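PDB 3O74: fructose transport system repressor FruR from Pseudomonas putida, which probably binds specific DNA operator sequences as a dual regulator of transcription of the LacI family, with fructose 1-phosphate as its preferred effector. Local coordinates for residues Ala30-Gln34 with Leu246-Glu250; Val85-Asp89 with Phe97-Ile101; Gln233-Ile237 with Val261-Phe265. All coordinates share one frame; numbering follows the deposited sequence.

Interaction 1 (Ala30-Gln34 with Leu246-Glu250); sequences ARGYQ and LAAIE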
# COMPACT_ATOMS: atom_id res chain seq x y z
N ALA B 30 2.15 14.96 -15.61
CA ALA B 30 3.10 15.73 -16.42
C ALA B 30 2.63 15.84 -17.87
O ALA B 30 3.03 16.76 -18.59
CB ALA B 30 4.48 15.11 -16.35
N ARG B 31 1.78 14.92 -18.30
CA ARG B 31 1.26 14.93 -19.66
C ARG B 31 -0.10 15.61 -19.77
O ARG B 31 -0.65 15.73 -20.87
CB ARG B 31 1.19 13.50 -20.22
CG ARG B 31 2.56 12.92 -20.51
CD ARG B 31 3.28 13.74 -21.57
NE ARG B 31 2.63 13.63 -22.88
CZ ARG B 31 2.94 12.72 -23.79
NH1 ARG B 31 3.89 11.83 -23.54
NH2 ARG B 31 2.30 12.69 -24.95
N GLY B 32 -0.64 16.04 -18.63
CA GLY B 32 -1.92 16.73 -18.62
C GLY B 32 -3.12 15.81 -18.41
O GLY B 32 -4.25 16.18 -18.72
N TYR B 33 -2.87 14.60 -17.90
CA TYR B 33 -3.94 13.65 -17.62
C TYR B 33 -4.08 13.41 -16.12
O TYR B 33 -3.09 13.43 -15.39
CB TYR B 33 -3.66 12.31 -18.31
CG TYR B 33 -3.72 12.37 -19.81
CD1 TYR B 33 -4.86 11.96 -20.50
CD2 TYR B 33 -2.64 12.83 -20.55
CE1 TYR B 33 -4.91 12.02 -21.88
CE2 TYR B 33 -2.69 12.89 -21.93
CZ TYR B 33 -3.82 12.48 -22.59
OH TYR B 33 -3.87 12.54 -23.96
N GLN B 34 -5.31 13.19 -15.67
CA GLN B 34 -5.57 12.77 -14.29
C GLN B 34 -5.81 11.27 -14.25
O GLN B 34 -6.36 10.70 -15.19
CB GLN B 34 -6.77 13.52 -13.71
CG GLN B 34 -6.69 15.04 -13.82
CD GLN B 34 -5.61 15.64 -12.94
OE1 GLN B 34 -4.93 16.59 -13.33
NE2 GLN B 34 -5.45 15.09 -11.74
N LEU B 246 -0.69 6.72 -24.13
CA LEU B 246 -0.68 8.02 -24.81
C LEU B 246 -0.52 7.90 -26.33
O LEU B 246 -1.03 8.74 -27.07
CB LEU B 246 0.41 8.92 -24.22
CG LEU B 246 0.24 9.22 -22.73
CD1 LEU B 246 1.35 10.14 -22.24
CD2 LEU B 246 -1.12 9.84 -22.46
N ALA B 247 0.19 6.88 -26.78
CA ALA B 247 0.37 6.67 -28.22
C ALA B 247 -0.95 6.26 -28.85
O ALA B 247 -1.26 6.66 -29.97
CB ALA B 247 1.44 5.63 -28.48
N ALA B 248 -1.74 5.46 -28.14
CA ALA B 248 -3.06 5.05 -28.60
C ALA B 248 -4.02 6.24 -28.62
O ALA B 248 -4.85 6.37 -29.51
CB ALA B 248 -3.60 3.94 -27.73
N ILE B 249 -3.90 7.11 -27.61
CA ILE B 249 -4.79 8.26 -27.51
C ILE B 249 -4.41 9.38 -28.49
O ILE B 249 -5.26 9.91 -29.21
CB ILE B 249 -4.80 8.84 -26.08
CG1 ILE B 249 -5.41 7.83 -25.11
CG2 ILE B 249 -5.58 10.15 -26.05
CD1 ILE B 249 -5.19 8.16 -23.66
N GLU B 250 -3.13 9.74 -28.50
CA GLU B 250 -2.68 10.91 -29.24
C GLU B 250 -2.21 10.63 -30.67
O GLU B 250 -2.31 11.49 -31.54
CB GLU B 250 -1.62 11.67 -28.43
CG GLU B 250 -2.12 12.05 -27.04
CD GLU B 250 -1.11 12.87 -26.25
OE1 GLU B 250 0.06 12.94 -26.67
OE2 GLU B 250 -1.50 13.44 -25.20
O HOH W 1 0.10 15.01 -23.61

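Interaction 2 (Val85-Asp89 with Phe97-Ile101); sequences VIAID and FCSVI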
# COMPACT_ATOMS: atom_id res chain seq x y z
N VAL B 85 -7.18 -0.14 -24.18
CA VAL B 85 -7.03 -0.91 -22.95
C VAL B 85 -5.59 -1.39 -22.82
O VAL B 85 -5.08 -2.10 -23.69
CB VAL B 85 -7.98 -2.13 -22.93
CG1 VAL B 85 -7.75 -2.97 -21.68
CG2 VAL B 85 -9.43 -1.68 -23.02
N ILE B 86 -4.93 -0.97 -21.75
CA ILE B 86 -3.55 -1.38 -21.50
C ILE B 86 -3.48 -2.26 -20.27
O ILE B 86 -3.79 -1.82 -19.16
CB ILE B 86 -2.63 -0.16 -21.29
CG1 ILE B 86 -2.77 0.82 -22.45
CG2 ILE B 86 -1.18 -0.61 -21.14
CD1 ILE B 86 -2.36 0.24 -23.79
N ALA B 87 -3.10 -3.52 -20.46
CA ALA B 87 -2.96 -4.44 -19.33
C ALA B 87 -1.69 -4.14 -18.55
O ALA B 87 -0.67 -3.77 -19.13
CB ALA B 87 -2.96 -5.90 -19.81
N ILE B 88 -1.75 -4.31 -17.23
CA ILE B 88 -0.59 -4.10 -16.38
C ILE B 88 -0.42 -5.29 -15.43
O ILE B 88 -1.38 -5.70 -14.77
CB ILE B 88 -0.72 -2.80 -15.55
CG1 ILE B 88 -0.63 -1.58 -16.46
CG2 ILE B 88 0.36 -2.74 -14.48
CD1 ILE B 88 -0.59 -0.25 -15.71
N ASP B 89 0.79 -5.83 -15.38
CA ASP B 89 1.13 -6.94 -14.49
C ASP B 89 0.49 -8.26 -14.91
O ASP B 89 1.17 -9.27 -15.04
CB ASP B 89 0.78 -6.60 -13.04
CG ASP B 89 1.31 -7.63 -12.05
OD1 ASP B 89 0.86 -8.79 -12.11
OD2 ASP B 89 2.17 -7.27 -11.22
N PHE B 97 -4.53 -7.25 -27.29
CA PHE B 97 -4.26 -6.21 -26.31
C PHE B 97 -2.77 -5.96 -26.09
O PHE B 97 -1.95 -6.85 -26.22
CB PHE B 97 -4.90 -6.56 -24.96
CG PHE B 97 -6.39 -6.72 -25.02
CD1 PHE B 97 -6.96 -7.98 -25.15
CD2 PHE B 97 -7.23 -5.62 -24.94
CE1 PHE B 97 -8.34 -8.13 -25.20
CE2 PHE B 97 -8.60 -5.76 -25.00
CZ PHE B 97 -9.16 -7.02 -25.13
N CYS B 98 -2.45 -4.71 -25.76
CA CYS B 98 -1.11 -4.35 -25.31
C CYS B 98 -1.01 -4.62 -23.81
O CYS B 98 -1.86 -4.17 -23.03
CB CYS B 98 -0.87 -2.87 -25.60
SG CYS B 98 0.68 -2.22 -25.00
N SER B 99 0.02 -5.36 -23.39
CA SER B 99 0.22 -5.63 -21.96
C SER B 99 1.64 -5.27 -21.54
O SER B 99 2.60 -5.51 -22.26
CB SER B 99 -0.04 -7.11 -21.64
OG SER B 99 -1.34 -7.51 -22.05
N VAL B 100 1.76 -4.68 -20.35
CA VAL B 100 3.07 -4.45 -19.77
C VAL B 100 3.19 -5.26 -18.49
O VAL B 100 2.43 -5.06 -17.55
CB VAL B 100 3.32 -2.95 -19.47
CG1 VAL B 100 4.75 -2.73 -18.99
CG2 VAL B 100 3.04 -2.11 -20.71
N ILE B 101 4.17 -6.16 -18.45
CA ILE B 101 4.28 -7.10 -17.34
C ILE B 101 5.73 -7.32 -16.92
O ILE B 101 6.65 -6.79 -17.55
CB ILE B 101 3.66 -8.48 -17.72
CG1 ILE B 101 4.52 -9.19 -18.77
CG2 ILE B 101 2.24 -8.31 -18.23
CD1 ILE B 101 3.99 -10.58 -19.13

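Interaction 3 (Gln233-Ile237 with Val261-Phe265); sequences QHGQI and VGRTF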
# COMPACT_ATOMS: atom_id res chain seq x y z
N GLN B 233 10.35 -3.74 -11.35
CA GLN B 233 10.81 -2.39 -11.63
C GLN B 233 9.57 -1.53 -11.90
O GLN B 233 9.19 -1.30 -13.05
CB GLN B 233 11.75 -2.37 -12.84
CG GLN B 233 13.00 -3.24 -12.66
CD GLN B 233 14.03 -3.06 -13.76
OE1 GLN B 233 14.77 -2.07 -13.77
NE2 GLN B 233 14.10 -4.02 -14.68
N HIS B 234 8.93 -1.09 -10.82
CA HIS B 234 7.63 -0.41 -10.90
C HIS B 234 7.67 0.85 -11.76
O HIS B 234 6.73 1.14 -12.50
CB HIS B 234 7.13 -0.03 -9.50
CG HIS B 234 7.22 -1.15 -8.50
ND1 HIS B 234 6.20 -2.07 -8.32
CD2 HIS B 234 8.19 -1.48 -7.62
CE1 HIS B 234 6.55 -2.92 -7.38
NE2 HIS B 234 7.75 -2.59 -6.94
N GLY B 235 8.76 1.60 -11.66
CA GLY B 235 8.92 2.82 -12.42
C GLY B 235 8.89 2.56 -13.92
O GLY B 235 8.24 3.28 -14.67
N GLN B 236 9.60 1.52 -14.35
CA GLN B 236 9.68 1.18 -15.77
C GLN B 236 8.36 0.60 -16.28
O GLN B 236 7.94 0.89 -17.40
CB GLN B 236 10.85 0.23 -16.04
CG GLN B 236 11.10 -0.06 -17.51
CD GLN B 236 12.35 -0.89 -17.75
OE1 GLN B 236 12.49 -1.53 -18.79
NE2 GLN B 236 13.26 -0.88 -16.79
N ILE B 237 7.71 -0.21 -15.46
CA ILE B 237 6.39 -0.75 -15.81
C ILE B 237 5.43 0.40 -16.12
O ILE B 237 4.79 0.41 -17.17
CB ILE B 237 5.79 -1.57 -14.64
CG1 ILE B 237 6.66 -2.80 -14.33
CG2 ILE B 237 4.35 -1.98 -14.95
CD1 ILE B 237 6.72 -3.79 -15.45
N VAL B 261 9.17 -6.60 -18.53
CA VAL B 261 10.25 -5.92 -17.83
C VAL B 261 10.87 -6.85 -16.81
O VAL B 261 10.16 -7.48 -16.02
CB VAL B 261 9.75 -4.66 -17.12
CG1 VAL B 261 10.89 -3.95 -16.39
CG2 VAL B 261 9.08 -3.72 -18.10
N GLY B 262 12.20 -6.94 -16.82
CA GLY B 262 12.90 -7.80 -15.88
C GLY B 262 12.67 -7.40 -14.43
O GLY B 262 12.49 -6.22 -14.13
N ARG B 263 12.66 -8.38 -13.54
CA ARG B 263 12.63 -8.12 -12.11
C ARG B 263 14.05 -7.99 -11.58
O ARG B 263 14.99 -8.55 -12.15
CB ARG B 263 11.89 -9.24 -11.37
CG ARG B 263 10.39 -9.26 -11.62
CD ARG B 263 9.69 -10.35 -10.80
NE ARG B 263 8.24 -10.28 -10.97
CZ ARG B 263 7.41 -9.72 -10.10
NH1 ARG B 263 7.88 -9.18 -8.98
NH2 ARG B 263 6.11 -9.70 -10.34
N THR B 264 14.22 -7.25 -10.49
CA THR B 264 15.54 -7.14 -9.86
C THR B 264 15.68 -8.18 -8.76
O THR B 264 14.75 -8.41 -7.98
CB THR B 264 15.79 -5.73 -9.31
OG1 THR B 264 14.76 -5.37 -8.39
CG2 THR B 264 15.82 -4.72 -10.45
N PHE B 265 16.84 -8.83 -8.70
CA PHE B 265 17.08 -9.88 -7.72
C PHE B 265 17.67 -9.30 -6.44
O PHE B 265 18.74 -8.68 -6.46
CB PHE B 265 18.01 -10.94 -8.30
CG PHE B 265 17.90 -12.29 -7.63
CD1 PHE B 265 18.51 -13.41 -8.19
CD2 PHE B 265 17.18 -12.44 -6.46
CE1 PHE B 265 18.41 -14.65 -7.58
CE2 PHE B 265 17.08 -13.68 -5.85
CZ PHE B 265 17.69 -14.79 -6.41
O HOH W 2 9.68 -5.72 -13.38

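Interaction 1 (Ala30-Gln34 with Leu246-Glu250)
The carboxylate of Glu250, in the last turn of helix 234-250, reaches Arg31 with one oxygen and Tyr33 with the other. Tyr33 and Glu250 approach from opposite directions, and the phenol OH donates to Glu250 OE2 at 2.8 Å. OE2 lies at the ring edge and receives this bond on its anti side, 17° out of the carboxylate plane. Arg31 forms a salt bridge through NH2 to Glu250 OE1, also at 2.8 Å, but guanidinium and carboxylate planes stand 57° apart and the hydrogen bond within it is weak. The Arg31 chain bends at chi2 and chi3, folding the guanidinium over Leu246, whose CD1 sits 3.3 Å above the centre of one face. The other methyl of Leu246, CD2, lies over the Tyr33 ring in a CH-pi contact 3.9 Å from its centroid. Ile249 adds CG2 beside Tyr33 OH, and both residues also pack on Leu5 of strand 4-9. Gly32, in the Schellman motif after helix 15-30, lies between Arg31 and Tyr33, which both turn toward helix 234-250. A water donates to Glu250 OE2 and Arg31 O and accepts from Arg31 NE. The arginine, the phenol and this water together would probably favour a charged carboxylate, while Leu246 shields one face of each flat partner; a polar edge thus borders the apolar join between the helix 15-30 turn and helix 234-250.

Interaction 2 (Val85-Asp89 with Phe97-Ile101)
Strand 85-88 and strand 98-101 lie side by side, Ala87 facing Ser99 and Ile88 facing Val100, as parallel neighbours in the N-terminal lobe of a periplasmic-binding-protein-like fold, the effector-binding fold of LacI-family regulators. Their segment axes approach to 4.6 Å at an angle of 22°.

Three backbone hydrogen bonds join them. Ala87 N donates to Cys98 O, and Ala87 O accepts from Val100 N at 2.9 Å. That second bond is nearly straight at hydrogen, 173°. Asp89 N closes the series on Val100 O at 2.8 Å. Two CA-H...O contacts accompany these bonds, from Ser99 CA to Ala87 O and from Ile88 CA to Val100 O.

Apolar contacts between the strands are few. On the face of Ile86, Cys98, Ile88 and Val100, Ile86 CD1 meets Cys98 CB at 3.9 Å. Helix 234-250 lies against this face, with Ala241 on Ile88 and Leu244 on both Cys98 and Val100. At the start of the pair Val85 CB approaches Phe97 CD2 at 4.1 Å, and the Phe97 ring continues onto Tyr75, Arg76 and Gln79 of helix 74-80.

Polar groups find partners beyond the strands. Tyr254 OH hydrogen-bonds both Val85 O and Cys98 N, bridging the two strand starts. Asp89 OD1 binds a glycerol, probably from the crystallisation liquor, which may mark the effector pocket. With chi1 of -56° setting it beside the backbone N, Ser99 OG hydrogen-bonds Leu92 N and lies 3.2 Å from Ala87 CB.

Interaction 3 (Gln233-Ile237 with Val261-Phe265)
With chi1 of -59° and an extended chain beyond CG, Gln233 reaches from the N-cap position of helix 234-250 to Gly262, while Ile237 bends at chi1 and chi2 to bring CD1 onto Val261. The two segments meet at the hinge side of the two-lobed periplasmic-binding-protein-like fold, where the chain of strand 257-266 passes from one lobe to the other. Gln233 NE2 donates to Gly262 O at 2.8 Å with an N-H...O angle of 166°. The acceptor lies in the amide plane of Gln233, yet the donor stands 40° above the carbonyl plane of Gly262. A water accepts from Gln233 N and donates to the same Gly262 O, so the carbonyl is held by the side-chain amide of Gln233 directly and by its backbone N through the water.

Val261 directs its two methyls at side chains of the N-cap and first turn, CG1 toward Gln233 and Gln236 and CG2 toward Ile237. CG1 lies 3.6 Å from Gln233 NE2. Farther along, Thr264 CG2 rests against Gln233 CG. Ile237 also packs on Val100 and Ser102 of strand 98-102 and on Ile20 of helix 15-30; its CD1 touches Val261 CG2 at 3.5 Å.

From the N terminus, the turn after helix 15-30 meets the end of helix 234-250, so interaction 1 closes a loop of 211 intervening residues. Nested inside that loop, interaction 2 closes a short one of seven residues between neighbouring parallel strands. Interaction 3 opens after interaction 2 is complete and crosses interaction 1, because their segments alternate along the chain; both use helix 234-250. Interactions 2 and 3 touch where Ile101 O probably accepts a hydrogen bond from Val261 N, joining adjacent strands of one sheet. Interaction 1 fixes the end of helix 234-250 within the N-terminal lobe, and interaction 3 fixes its start to the strand that crosses between lobes.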